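Long-range contacts in salmonella typhimurium DB7155 bacteriophage DET7 tailspike (Bacteriophage, PDB 2V5I), which probably serves as the phage's receptor-binding tailspike, recognising the O-antigen of Salmonella and hydrolysing its polysaccharide chain: residues I100-A105 / E126-G131; G243-V248 / R278-L283; P314-P319 / G338-G343. All blocks are in the same frame, centred on the assembly; numbering follows the deposited sequence.

Contact 1 of 3, residues I100-A105 / E126-G131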
loop_
_atom_site.group_PDB
_atom_site.type_symbol
_atom_site.label_atom_id
_atom_site.label_comp_id
_atom_site.label_asym_id
_atom_site.label_seq_id
_atom_site.Cartn_x
_atom_site.Cartn_y
_atom_site.Cartn_z
ATOM N N ILE A 100 27.065 -15.574 -18.756
ATOM C CA ILE A 100 25.854 -16.232 -19.213
ATOM C C ILE A 100 24.660 -15.267 -19.179
ATOM O O ILE A 100 24.733 -14.180 -18.579
ATOM C CB ILE A 100 25.533 -17.529 -18.425
ATOM C CG1 ILE A 100 25.352 -17.220 -16.946
ATOM C CG2 ILE A 100 26.584 -18.586 -18.684
ATOM C CD1 ILE A 100 24.670 -18.307 -16.141
ATOM N N PHE A 101 23.640 -15.620 -19.972
ATOM C CA PHE A 101 22.480 -14.792 -20.199
ATOM C C PHE A 101 21.232 -15.667 -20.293
ATOM O O PHE A 101 20.698 -15.915 -21.390
ATOM C CB PHE A 101 22.672 -13.940 -21.459
ATOM C CG PHE A 101 21.752 -12.780 -21.574
ATOM C CD1 PHE A 101 22.033 -11.580 -20.931
ATOM C CD2 PHE A 101 20.588 -12.860 -22.307
ATOM C CE1 PHE A 101 21.182 -10.472 -21.073
ATOM C CE2 PHE A 101 19.732 -11.747 -22.435
ATOM C CZ PHE A 101 20.046 -10.567 -21.822
ATOM N N PRO A 102 20.728 -16.139 -19.107
ATOM C CA PRO A 102 19.643 -17.110 -19.104
ATOM C C PRO A 102 18.243 -16.504 -19.384
ATOM O O PRO A 102 17.275 -16.862 -18.705
ATOM C CB PRO A 102 19.730 -17.717 -17.692
ATOM C CG PRO A 102 20.310 -16.568 -16.829
ATOM C CD PRO A 102 21.304 -15.915 -17.770
ATOM N N TRP A 103 18.171 -15.545 -20.296
ATOM C CA TRP A 103 16.883 -14.980 -20.771
ATOM C C TRP A 103 16.875 -15.011 -22.282
ATOM O O TRP A 103 17.856 -14.648 -22.926
ATOM C CB TRP A 103 16.708 -13.538 -20.291
ATOM C CG TRP A 103 16.762 -13.418 -18.795
ATOM C CD1 TRP A 103 15.727 -13.529 -17.881
ATOM C CD2 TRP A 103 17.937 -13.136 -18.018
ATOM N NE1 TRP A 103 16.212 -13.358 -16.622
ATOM C CE2 TRP A 103 17.556 -13.155 -16.667
ATOM C CE3 TRP A 103 19.263 -12.891 -18.344
ATOM C CZ2 TRP A 103 18.465 -12.915 -15.639
ATOM C CZ3 TRP A 103 20.181 -12.659 -17.326
ATOM C CH2 TRP A 103 19.774 -12.703 -15.990
ATOM N N ASP A 104 15.751 -15.404 -22.851
ATOM C CA ASP A 104 15.661 -15.431 -24.305
ATOM C C ASP A 104 15.183 -14.111 -24.890
ATOM O O ASP A 104 14.889 -13.149 -24.169
ATOM C CB ASP A 104 14.861 -16.664 -24.794
ATOM C CG ASP A 104 13.360 -16.555 -24.564
ATOM O OD1 ASP A 104 12.821 -15.439 -24.360
ATOM O OD2 ASP A 104 12.722 -17.645 -24.597
ATOM N N ALA A 105 15.057 -14.086 -26.217
ATOM C CA ALA A 105 14.738 -12.855 -26.916
ATOM C C ALA A 105 13.387 -12.278 -26.545
ATOM O O ALA A 105 13.196 -11.058 -26.599
ATOM C CB ALA A 105 14.808 -13.073 -28.419
ATOM N N GLU A 126 25.882 -6.696 -19.915
ATOM C CA GLU A 126 24.716 -7.473 -19.522
ATOM C C GLU A 126 25.121 -8.918 -19.280
ATOM O O GLU A 126 26.228 -9.346 -19.638
ATOM C CB GLU A 126 23.649 -7.433 -20.588
ATOM C CG GLU A 126 24.055 -8.016 -21.906
ATOM C CD GLU A 126 23.024 -7.757 -23.039
ATOM O OE1 GLU A 126 21.982 -7.111 -22.836
ATOM O OE2 GLU A 126 23.260 -8.247 -24.157
ATOM N N GLY A 127 24.233 -9.663 -18.666
ATOM C CA GLY A 127 24.541 -11.019 -18.212
ATOM C C GLY A 127 25.420 -11.022 -16.990
ATOM O O GLY A 127 25.723 -9.973 -16.418
ATOM N N TYR A 128 25.763 -12.216 -16.520
ATOM C CA TYR A 128 26.666 -12.296 -15.368
ATOM C C TYR A 128 27.627 -13.485 -15.456
ATOM O O TYR A 128 27.370 -14.495 -16.134
ATOM C CB TYR A 128 25.863 -12.347 -14.045
ATOM C CG TYR A 128 25.008 -13.592 -13.860
ATOM C CD1 TYR A 128 23.711 -13.686 -14.460
ATOM C CD2 TYR A 128 25.465 -14.703 -13.176
ATOM C CE1 TYR A 128 22.924 -14.797 -14.274
ATOM C CE2 TYR A 128 24.688 -15.829 -13.037
ATOM C CZ TYR A 128 23.411 -15.902 -13.596
ATOM O OH TYR A 128 22.604 -17.018 -13.442
ATOM N N GLN A 129 28.738 -13.327 -14.757
ATOM C CA GLN A 129 29.753 -14.382 -14.644
ATOM C C GLN A 129 29.242 -15.540 -13.796
ATOM O O GLN A 129 28.819 -15.332 -12.658
ATOM C CB GLN A 129 31.016 -13.844 -14.013
ATOM C CG GLN A 129 31.722 -12.747 -14.815
ATOM C CD GLN A 129 32.663 -11.944 -13.956
ATOM O OE1 GLN A 129 33.729 -12.408 -13.593
ATOM N NE2 GLN A 129 32.269 -10.693 -13.637
ATOM N N PRO A 130 29.183 -16.743 -14.348
ATOM C CA PRO A 130 28.591 -17.860 -13.627
ATOM C C PRO A 130 29.499 -18.385 -12.526
ATOM O O PRO A 130 30.697 -18.185 -12.548
ATOM C CB PRO A 130 28.367 -18.905 -14.728
ATOM C CG PRO A 130 29.416 -18.650 -15.690
ATOM C CD PRO A 130 29.647 -17.153 -15.692
ATOM N N GLY A 131 28.900 -19.019 -11.512
ATOM C CA GLY A 131 29.666 -19.581 -10.397
ATOM C C GLY A 131 28.908 -20.696 -9.694
ATOM O O GLY A 131 27.982 -21.271 -10.242
#

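Contact 2 of 3, residues G243-V248 / R278-L283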
loop_
_atom_site.group_PDB
_atom_site.type_symbol
_atom_site.label_atom_id
_atom_site.label_comp_id
_atom_site.label_asym_id
_atom_site.label_seq_id
_atom_site.Cartn_x
_atom_site.Cartn_y
_atom_site.Cartn_z
ATOM N N GLY A 243 18.647 1.404 9.442
ATOM C CA GLY A 243 19.465 0.758 8.400
ATOM C C GLY A 243 18.553 0.041 7.415
ATOM O O GLY A 243 17.405 -0.224 7.729
ATOM N N GLY A 244 19.086 -0.316 6.249
ATOM C CA GLY A 244 18.335 -1.112 5.251
ATOM C C GLY A 244 18.214 -0.502 3.907
ATOM O O GLY A 244 19.144 0.170 3.419
ATOM N N VAL A 245 17.070 -0.768 3.288
ATOM C CA VAL A 245 16.774 -0.461 1.873
ATOM C C VAL A 245 15.416 0.221 1.803
ATOM O O VAL A 245 14.433 -0.300 2.382
ATOM C CB VAL A 245 16.750 -1.790 1.089
ATOM C CG1 VAL A 245 16.433 -1.553 -0.346
ATOM C CG2 VAL A 245 18.103 -2.498 1.238
ATOM N N ILE A 246 15.367 1.426 1.200
ATOM C CA ILE A 246 14.100 2.156 0.997
ATOM C C ILE A 246 14.067 2.680 -0.438
ATOM O O ILE A 246 14.941 3.415 -0.854
ATOM C CB ILE A 246 13.976 3.363 1.959
ATOM C CG1 ILE A 246 14.166 2.954 3.417
ATOM C CG2 ILE A 246 12.586 3.972 1.848
ATOM C CD1 ILE A 246 14.420 4.154 4.342
ATOM N N GLY A 247 13.056 2.287 -1.197
ATOM C CA GLY A 247 12.885 2.839 -2.529
ATOM C C GLY A 247 13.810 2.356 -3.629
ATOM O O GLY A 247 14.019 3.073 -4.625
ATOM N N VAL A 248 14.328 1.131 -3.497
ATOM C CA VAL A 248 15.349 0.638 -4.453
ATOM C C VAL A 248 14.760 -0.436 -5.380
ATOM O O VAL A 248 13.940 -1.230 -4.957
ATOM C CB VAL A 248 16.538 0.006 -3.671
ATOM C CG1 VAL A 248 17.660 -0.411 -4.580
ATOM C CG2 VAL A 248 17.069 0.977 -2.619
ATOM N N ARG A 278 11.701 -1.559 2.603
ATOM C CA ARG A 278 10.447 -0.834 2.356
ATOM C C ARG A 278 10.441 -0.126 1.006
ATOM O O ARG A 278 11.468 0.320 0.513
ATOM C CB ARG A 278 10.166 0.231 3.440
ATOM C CG ARG A 278 10.021 -0.306 4.848
ATOM C CD ARG A 278 9.382 0.736 5.773
ATOM N NE ARG A 278 10.237 1.907 5.883
ATOM C CZ ARG A 278 10.008 3.129 5.378
ATOM N NH1 ARG A 278 8.891 3.407 4.696
ATOM N NH2 ARG A 278 10.918 4.096 5.514
ATOM N N ASP A 279 9.267 -0.099 0.380
ATOM C CA ASP A 279 9.056 0.656 -0.849
ATOM C C ASP A 279 10.034 0.232 -1.958
ATOM O O ASP A 279 10.456 1.048 -2.773
ATOM C CB ASP A 279 9.180 2.171 -0.589
ATOM C CG ASP A 279 8.247 2.734 0.477
ATOM O OD1 ASP A 279 7.254 2.110 0.915
ATOM O OD2 ASP A 279 8.521 3.920 0.855
ATOM N N SER A 280 10.346 -1.066 -2.005
ATOM C CA SER A 280 11.394 -1.576 -2.908
ATOM C C SER A 280 10.874 -2.707 -3.798
ATOM O O SER A 280 9.822 -3.271 -3.565
ATOM C CB SER A 280 12.612 -2.013 -2.125
ATOM O OG SER A 280 13.189 -0.929 -1.432
ATOM N N VAL A 281 11.589 -2.948 -4.907
ATOM C CA VAL A 281 11.086 -3.793 -5.995
ATOM C C VAL A 281 12.194 -4.690 -6.474
ATOM O O VAL A 281 13.311 -4.218 -6.713
ATOM C CB VAL A 281 10.641 -2.916 -7.182
ATOM C CG1 VAL A 281 10.126 -3.807 -8.282
ATOM C CG2 VAL A 281 9.530 -1.921 -6.736
ATOM N N ALA A 282 11.924 -6.022 -6.540
ATOM C CA ALA A 282 12.891 -6.974 -7.155
ATOM C C ALA A 282 12.234 -7.581 -8.371
ATOM O O ALA A 282 11.147 -8.141 -8.273
ATOM C CB ALA A 282 13.333 -8.058 -6.184
ATOM N N LEU A 283 12.923 -7.523 -9.531
ATOM C CA LEU A 283 12.396 -7.995 -10.814
ATOM C C LEU A 283 13.379 -9.045 -11.388
ATOM O O LEU A 283 14.609 -8.802 -11.459
ATOM C CB LEU A 283 12.289 -6.820 -11.801
ATOM C CG LEU A 283 11.355 -5.683 -11.417
ATOM C CD1 LEU A 283 11.430 -4.688 -12.539
ATOM C CD2 LEU A 283 10.002 -6.142 -11.187
#

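Contact 3 of 3, residues P314-P319 / G338-G343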
loop_
_atom_site.group_PDB
_atom_site.type_symbol
_atom_site.label_atom_id
_atom_site.label_comp_id
_atom_site.label_asym_id
_atom_site.label_seq_id
_atom_site.Cartn_x
_atom_site.Cartn_y
_atom_site.Cartn_z
ATOM N N PRO A 314 16.430 -21.655 18.737
ATOM C CA PRO A 314 16.747 -22.668 17.738
ATOM C C PRO A 314 16.976 -22.101 16.327
ATOM O O PRO A 314 16.576 -20.960 16.018
ATOM C CB PRO A 314 15.514 -23.572 17.719
ATOM C CG PRO A 314 14.837 -23.325 19.020
ATOM C CD PRO A 314 15.140 -21.931 19.389
ATOM N N PHE A 315 17.615 -22.880 15.481
ATOM C CA PHE A 315 17.841 -22.456 14.121
ATOM C C PHE A 315 16.485 -22.125 13.454
ATOM O O PHE A 315 15.478 -22.814 13.664
ATOM C CB PHE A 315 18.607 -23.481 13.283
ATOM C CG PHE A 315 20.074 -23.598 13.646
ATOM C CD1 PHE A 315 20.877 -22.476 13.751
ATOM C CD2 PHE A 315 20.656 -24.839 13.823
ATOM C CE1 PHE A 315 22.233 -22.565 14.045
ATOM C CE2 PHE A 315 22.059 -24.946 14.135
ATOM C CZ PHE A 315 22.821 -23.840 14.231
ATOM N N HIS A 316 16.494 -20.991 12.749
ATOM C CA HIS A 316 15.339 -20.448 12.051
ATOM C C HIS A 316 14.367 -19.702 12.993
ATOM O O HIS A 316 13.287 -19.318 12.564
ATOM C CB HIS A 316 14.632 -21.475 11.161
ATOM C CG HIS A 316 15.523 -22.054 10.106
ATOM N ND1 HIS A 316 16.151 -21.291 9.147
ATOM C CD2 HIS A 316 15.890 -23.333 9.873
ATOM C CE1 HIS A 316 16.866 -22.086 8.362
ATOM N NE2 HIS A 316 16.725 -23.336 8.784
ATOM N N GLN A 317 14.764 -19.511 14.248
ATOM C CA GLN A 317 13.905 -18.837 15.246
ATOM C C GLN A 317 14.510 -17.526 15.819
ATOM O O GLN A 317 14.062 -17.051 16.853
ATOM C CB GLN A 317 13.489 -19.818 16.366
ATOM C CG GLN A 317 12.779 -21.018 15.792
ATOM C CD GLN A 317 12.042 -21.829 16.818
ATOM O OE1 GLN A 317 11.659 -21.326 17.868
ATOM N NE2 GLN A 317 11.842 -23.109 16.511
ATOM N N LEU A 318 15.523 -16.948 15.180
ATOM C CA LEU A 318 16.076 -15.687 15.679
ATOM C C LEU A 318 15.067 -14.549 15.607
ATOM O O LEU A 318 14.272 -14.490 14.660
ATOM C CB LEU A 318 17.341 -15.288 14.949
ATOM C CG LEU A 318 18.589 -16.143 15.262
ATOM C CD1 LEU A 318 19.669 -15.806 14.218
ATOM C CD2 LEU A 318 19.106 -15.974 16.670
ATOM N N PRO A 319 15.106 -13.655 16.601
ATOM C CA PRO A 319 14.240 -12.437 16.567
ATOM C C PRO A 319 14.815 -11.341 15.683
ATOM O O PRO A 319 15.254 -10.278 16.143
ATOM C CB PRO A 319 14.198 -12.044 18.034
ATOM C CG PRO A 319 15.535 -12.370 18.503
ATOM C CD PRO A 319 15.911 -13.684 17.833
ATOM N N GLY A 338 11.741 -14.757 0.755
ATOM C CA GLY A 338 12.289 -15.786 1.617
ATOM C C GLY A 338 12.593 -15.192 2.963
ATOM O O GLY A 338 13.165 -14.122 3.064
ATOM N N MET A 339 12.122 -15.826 4.032
ATOM C CA MET A 339 12.505 -15.362 5.351
ATOM C C MET A 339 12.483 -16.483 6.367
ATOM O O MET A 339 12.023 -17.591 6.081
ATOM C CB MET A 339 11.619 -14.232 5.811
ATOM C CG MET A 339 10.216 -14.493 5.677
ATOM S SD MET A 339 9.202 -13.172 6.482
ATOM C CE MET A 339 9.604 -11.764 5.555
ATOM N N ASP A 340 13.096 -16.205 7.501
ATOM C CA ASP A 340 13.018 -17.092 8.687
ATOM C C ASP A 340 12.957 -16.244 9.954
ATOM O O ASP A 340 12.982 -14.986 9.870
ATOM C CB ASP A 340 14.139 -18.146 8.721
ATOM C CG ASP A 340 15.512 -17.633 9.235
ATOM O OD1 ASP A 340 15.624 -16.464 9.620
ATOM O OD2 ASP A 340 16.502 -18.469 9.191
ATOM N N GLY A 341 12.797 -16.875 11.110
ATOM C CA GLY A 341 12.866 -16.201 12.368
ATOM C C GLY A 341 11.593 -16.259 13.159
ATOM O O GLY A 341 10.599 -16.801 12.696
ATOM N N SER A 342 11.655 -15.757 14.376
ATOM C CA SER A 342 10.503 -15.679 15.282
ATOM C C SER A 342 10.089 -14.242 15.551
ATOM O O SER A 342 10.906 -13.307 15.512
ATOM C CB SER A 342 10.781 -16.424 16.578
ATOM O OG SER A 342 11.745 -15.783 17.425
ATOM N N GLY A 343 8.800 -14.058 15.869
ATOM C CA GLY A 343 8.313 -12.751 16.190
ATOM C C GLY A 343 8.117 -11.918 14.955
ATOM O O GLY A 343 8.373 -12.352 13.821
HETATM O O HOH W 1 16.641 -17.445 12.457
#

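Contact 1 of 3, residues I100-A105 / E126-G131
I100 lies over one face of the Y128 ring, in a CH-pi contact that puts CG1 4.2 Å from the ring centroid. Its chi1 of 60°, with CG1 between the backbone N and the carbonyl carbon, sets that branch on the side of the ring. CD1 reaches on to the phenol end, 3.7 Å from Y128 CZ, and also touches P130 CB, so this branched aliphatic chain fills the angle between an aromatic and a proline ring. P102 CD lies obliquely 4.0 Å from Y128 CE1, and W103 CH2 is 4.2 Å from the same Y128 CE1, at the ring edge. Beyond them, CE1 of F101 packs on the aliphatic part and carboxylate carbon of E126, with ring and carboxylate planes 46° apart.

The backbones join in a single antiparallel, hydrogen-bonded bridge: I100 N donates to Y128 O at 2.9 Å, and Y128 N returns a bond of 3.0 Å to I100 O. G127 suits the place before this bridge, since its phi is positive and a beta carbon would collide with I100 O. At the polar edge, Y128 OH bonds to D134 of helix 132-137 and the E126 carboxylate forms a salt bridge with K121 of strand 121-122. With these polar ends taken up outside, apolar surface and paired peptides are left to make the contact.

Contact 2 of 3, residues G243-V248 / R278-L283
R278 O accepts two hydrogen bonds, from G247 N across the contact at 3.1 Å and from S280 OG of its own segment at 2.9 Å, the hydroxyl lying above the carbonyl plane. Having given its proton to that carbonyl, S280 OG accepts from V248 N at 3.1 Å in a nearly straight bond (169°). Serine fits here because its short hydroxyl, anti to its own carbonyl carbon (chi1 -62°), stands in for a backbone acceptor where the chain turns a corner at D279. G247, with positive phi, makes the matching bend, and its CA lies 3.0 Å from D279 O in a CA-H...O contact. On either side of the corner, parallel pairing is made by R278 N to V245 O (3.0 Å) and V281 N to V248 O (2.9 Å). I246 and R278 run side by side, pointing the same way: I246 CG2 lies over one guanidinium face and CD1 is 3.7 Å from R278 NH2, while Q276 takes the NE hydrogen. These are successive rungs of the parallel beta-helix. Strand 216-218 flanks 244-246 on the side away from 276-278; V245 and V248 pack on F258 of strand 258-260, and R278 meets V281 of the second subunit.

Contact 3 of 3, residues P314-P319 / G338-G343
H316 ND1 donates to D340 OD2 at 2.8 Å, and the carboxylate oxygen lies close to the imidazole plane. It is met on its anti side, with an N-H...O angle of 161°, and accepts a second bond from D295 N, while H316 N donates to D295 OD2. D340 OD1 is served by S294 N and, weakly, by a water that also accepts a hydrogen bond from L318 N at 3.0 Å. Engaging both oxygens fixes the carboxylate in rotation; N320 ND2 donates to D340 O.

This pair anchors a loop on strand 335-342 of the parallel beta-helix; the loop enters through a type II turn, P314 to Q317, where H316 has positive phi. H362 of strand 357-364 stacks on the H316 ring.

H316 O receives a weak bond from G341 N (2.9 Å). S342 OG donates to Q317 O at 2.7 Å. S342 N donates to L318 O at 2.9 Å, and both donors stand above the carbonyl planes. S342 chi1 of 71°, with OG between N and carbonyl carbon, turns the hydroxyl to Q317. Glycine suits position 341, where G341 CA lies 4.0 Å from Q317 CA, since a beta carbon would collide with L318 O.

In the fold
From the N terminus, contact 1 comes first: 100-105 and 126-131 close a loop of 20 intervening residues, itself part of a long insertion between strands 85-92 and 156-161. Contact 2 follows, closing a span of 29 residues that includes strand 258-260, and joins successive turns of the parallel beta-helix. Contact 3 is last; it ties the long loop after strand 290-291 to strand 335-342, with strand 323-330 inside its span. The three stand in series, neither nested nor crossing. Contacts 1 and 2 have centres 24 Å apart and contacts 2 and 3 have centres 21 Å apart, so excursion, beta-helix body and a second loop are each secured separately.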